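Local coordinates for protein putative prolyl-tRNA synthetase (PDB 5XIL) that probably joins L-proline to its cognate tRNA at the expense of ATP, as a class II aminoacyl-tRNA synthetase with an anticodon-binding domain, at residues T22-I27 / E348-P353. Residues are numbered along the deposited sequence; the frame is centred on the assembly and turned at random.
Sequences TKAEMI and EVKGVP
Two helix C-termini meet here. This is structural packing away from the metal sites. It joins helix 13-23, near the N-terminus of the chain, to helix 340-350 of the anticodon-binding domain. Each ends in a Schellman motif, with Glu25 and Gly351 as the positive-phi residues. The tight part centres on Ala24, whose CA lies 4.2 Å from the CA of Lys350. The methyl CB of Ala24 sits 3.6 Å from Val349 O. The buried Lys350 starts its chain here, with CG 3.8 Å from Ala24 CA. Beside it, Val349 points at the first helix end. Its CG1, anti to the backbone N (chi1 174°), packs 3.7 Å from Lys23 CB. Helix 40-60 covers a further side, where Trp41 makes a cation-pi contact with Lys350 and Trp41 NE1 hydrogen-bonds to Lys350 O.

The looser side holds Lys23 and the carboxylate of Glu25, both residues partly exposed. The extended Lys23 chain leads away; its NZ hydrogen-bonds to Gly4 O and forms a salt bridge with Asp19. Glu25 crosses Lys350 obliquely. Lys350 reaches this edge by bending at chi3 and chi4 (both 69°). Its NZ donates to Ala24 O at 3.0 Å, from above the carbonyl plane. It also forms a salt bridge with Glu25 OE1 at 3.2 Å, on the anti lone pair. The negative end of the helix 13-23 dipole and Glu25 would both favour a charged Lys350.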
ATOM      1  N   THR A  22      10.674 -22.512   0.871  1.00 16.60           N
ATOM      2  CA  THR A  22       9.842 -23.257   1.834  1.00 18.18           C
ATOM      3  C   THR A  22      10.393 -23.182   3.243  1.00 18.03           C
ATOM      4  O   THR A  22       9.682 -22.808   4.142  1.00 15.88           O
ATOM      5  CB  THR A  22       9.641 -24.721   1.392  1.00 20.47           C
ATOM      6  OG1 THR A  22      10.908 -25.324   1.199  1.00 30.52           O
ATOM      7  CG2 THR A  22       8.993 -24.800   0.105  1.00 20.19           C
ATOM      8  N   LYS A  23      11.673 -23.516   3.419  1.00 17.02           N
ATOM      9  CA  LYS A  23      12.338 -23.511   4.730  1.00 16.93           C
ATOM     10  C   LYS A  23      12.465 -22.120   5.298  1.00 15.87           C
ATOM     11  O   LYS A  23      12.382 -21.956   6.476  1.00 17.31           O
ATOM     12  CB  LYS A  23      13.717 -24.213   4.672  1.00 17.65           C
ATOM     13  CG  LYS A  23      13.629 -25.733   4.661  1.00 20.54           C
ATOM     14  CD  LYS A  23      15.024 -26.294   4.443  1.00 22.64           C
ATOM     15  CE  LYS A  23      15.189 -27.762   4.811  1.00 26.72           C
ATOM     16  NZ  LYS A  23      16.532 -28.254   4.309  1.00 26.60           N
ATOM     17  N   ALA A  24      12.579 -21.095   4.457  1.00 14.26           N
ATOM     18  CA  ALA A  24      12.675 -19.701   4.931  1.00 14.39           C
ATOM     19  C   ALA A  24      11.296 -19.110   5.197  1.00 15.42           C
ATOM     20  O   ALA A  24      11.184 -17.946   5.583  1.00 14.93           O
ATOM     21  CB  ALA A  24      13.447 -18.835   3.949  1.00 14.21           C
ATOM     22  N   GLU A  25      10.254 -19.925   5.061  1.00 14.44           N
ATOM     23  CA  GLU A  25       8.881 -19.477   5.309  1.00 16.64           C
ATOM     24  C   GLU A  25       8.410 -18.361   4.430  1.00 16.00           C
ATOM     25  O   GLU A  25       7.701 -17.507   4.897  1.00 16.47           O
ATOM     26  CB  GLU A  25       8.672 -19.122   6.786  1.00 17.79           C
ATOM     27  CG  GLU A  25       9.008 -20.323   7.626  1.00 23.29           C
ATOM     28  CD  GLU A  25       8.919 -20.056   9.123  1.00 28.84           C
ATOM     29  OE1 GLU A  25       9.298 -18.966   9.627  1.00 34.04           O
ATOM     30  OE2 GLU A  25       8.492 -20.991   9.758  1.00 29.82           O
ATOM     31  N   MET A  26       8.823 -18.362   3.156  1.00 14.10           N
ATOM     32  CA  MET A  26       8.441 -17.379   2.226  1.00 14.66           C
ATOM     33  C   MET A  26       7.136 -17.676   1.531  1.00 15.60           C
ATOM     34  O   MET A  26       6.369 -16.767   1.277  1.00 13.82           O
ATOM     35  CB  MET A  26       9.524 -17.123   1.191  1.00 16.67           C
ATOM     36  CG  MET A  26      10.745 -16.509   1.870  1.00 20.49           C
ATOM     37  SD  MET A  26      12.183 -16.223   0.819  1.00 24.94           S
ATOM     38  CE  MET A  26      11.902 -14.596   0.181  1.00 25.99           C
ATOM     39  N   ILE A  27       6.897 -18.944   1.237  1.00 16.98           N
ATOM     40  CA  ILE A  27       5.688 -19.355   0.566  1.00 20.55           C
ATOM     41  C   ILE A  27       5.186 -20.633   1.175  1.00 22.53           C
ATOM     42  O   ILE A  27       5.975 -21.406   1.721  1.00 22.80           O
ATOM     43  CB  ILE A  27       5.821 -19.598  -0.938  1.00 24.61           C
ATOM     44  CG1 ILE A  27       6.739 -20.768  -1.233  1.00 31.05           C
ATOM     45  CG2 ILE A  27       6.300 -18.403  -1.722  1.00 27.63           C
ATOM     46  CD1 ILE A  27       6.160 -21.570  -2.379  1.00 30.09           C
ATOM     47  N   GLU A 348      19.511 -18.554   9.976  1.00 16.99           N
ATOM     48  CA  GLU A 348      20.454 -18.615   8.869  0.58 17.35           C
ATOM     49  C   GLU A 348      19.736 -18.915   7.580  1.00 16.82           C
ATOM     50  O   GLU A 348      19.967 -18.266   6.554  1.00 16.53           O
ATOM     51  CB  GLU A 348      21.504 -19.700   9.100  0.58 19.01           C
ATOM     52  CG  GLU A 348      22.570 -19.767   8.018  0.58 19.45           C
ATOM     53  CD  GLU A 348      23.787 -20.528   8.482  0.58 22.97           C
ATOM     54  OE1 GLU A 348      23.788 -21.775   8.413  0.58 22.20           O
ATOM     55  OE2 GLU A 348      24.722 -19.870   8.960  0.58 23.31           O
ATOM     56  N   VAL A 349      18.876 -19.919   7.636  1.00 15.74           N
ATOM     57  CA  VAL A 349      18.167 -20.302   6.447  1.00 16.85           C
ATOM     58  C   VAL A 349      17.223 -19.194   5.930  1.00 16.36           C
ATOM     59  O   VAL A 349      17.003 -19.026   4.714  1.00 15.43           O
ATOM     60  CB  VAL A 349      17.409 -21.609   6.688  1.00 18.21           C
ATOM     61  CG1 VAL A 349      16.550 -21.922   5.465  1.00 20.08           C
ATOM     62  CG2 VAL A 349      18.430 -22.741   6.938  1.00 19.71           C
ATOM     63  N   LYS A 350      16.654 -18.425   6.874  1.00 16.89           N
ATOM     64  CA  LYS A 350      15.779 -17.303   6.538  1.00 15.17           C
ATOM     65  C   LYS A 350      16.558 -16.170   6.010  1.00 13.79           C
ATOM     66  O   LYS A 350      16.024 -15.347   5.276  1.00 13.55           O
ATOM     67  CB  LYS A 350      14.932 -16.853   7.723  1.00 16.69           C
ATOM     68  CG  LYS A 350      13.860 -17.861   8.095  1.00 18.86           C
ATOM     69  CD  LYS A 350      13.141 -17.544   9.395  1.00 19.93           C
ATOM     70  CE  LYS A 350      12.274 -16.317   9.241  1.00 23.17           C
ATOM     71  NZ  LYS A 350      11.145 -16.697   8.323  1.00 24.59           N
ATOM     72  N   GLY A 351      17.836 -16.085   6.369  1.00 12.54           N
ATOM     73  CA  GLY A 351      18.666 -15.031   5.864  1.00 12.67           C
ATOM     74  C   GLY A 351      18.657 -13.749   6.653  1.00 11.89           C
ATOM     75  O   GLY A 351      18.994 -12.703   6.092  1.00 12.06           O
ATOM     76  N   VAL A 352      18.374 -13.815   7.956  1.00 11.98           N
ATOM     77  CA  VAL A 352      18.405 -12.635   8.797  0.73 11.48           C
ATOM     78  C   VAL A 352      19.773 -12.022   8.671  1.00 10.58           C
ATOM     79  O   VAL A 352      20.703 -12.744   8.760  1.00 10.10           O
ATOM     80  CB  VAL A 352      18.216 -12.914  10.280  0.73 12.73           C
ATOM     81  CG1 VAL A 352      18.111 -11.561  10.993  0.73 11.64           C
ATOM     82  CG2 VAL A 352      16.983 -13.718  10.486  0.73 14.27           C
ATOM     83  N   PRO A 353      19.878 -10.743   8.337  1.00  9.95           N
ATOM     84  CA  PRO A 353      21.187 -10.163   8.082  1.00  9.65           C
ATOM     85  C   PRO A 353      22.241 -10.316   9.236  1.00 11.72           C
ATOM     86  O   PRO A 353      23.429 -10.554   8.959  1.00 11.78           O
ATOM     87  CB  PRO A 353      20.841  -8.710   7.871  1.00 10.50           C
ATOM     88  CG  PRO A 353      19.530  -8.699   7.191  1.00 10.39           C
ATOM     89  CD  PRO A 353      18.820  -9.880   7.787  1.00 10.63           C
TER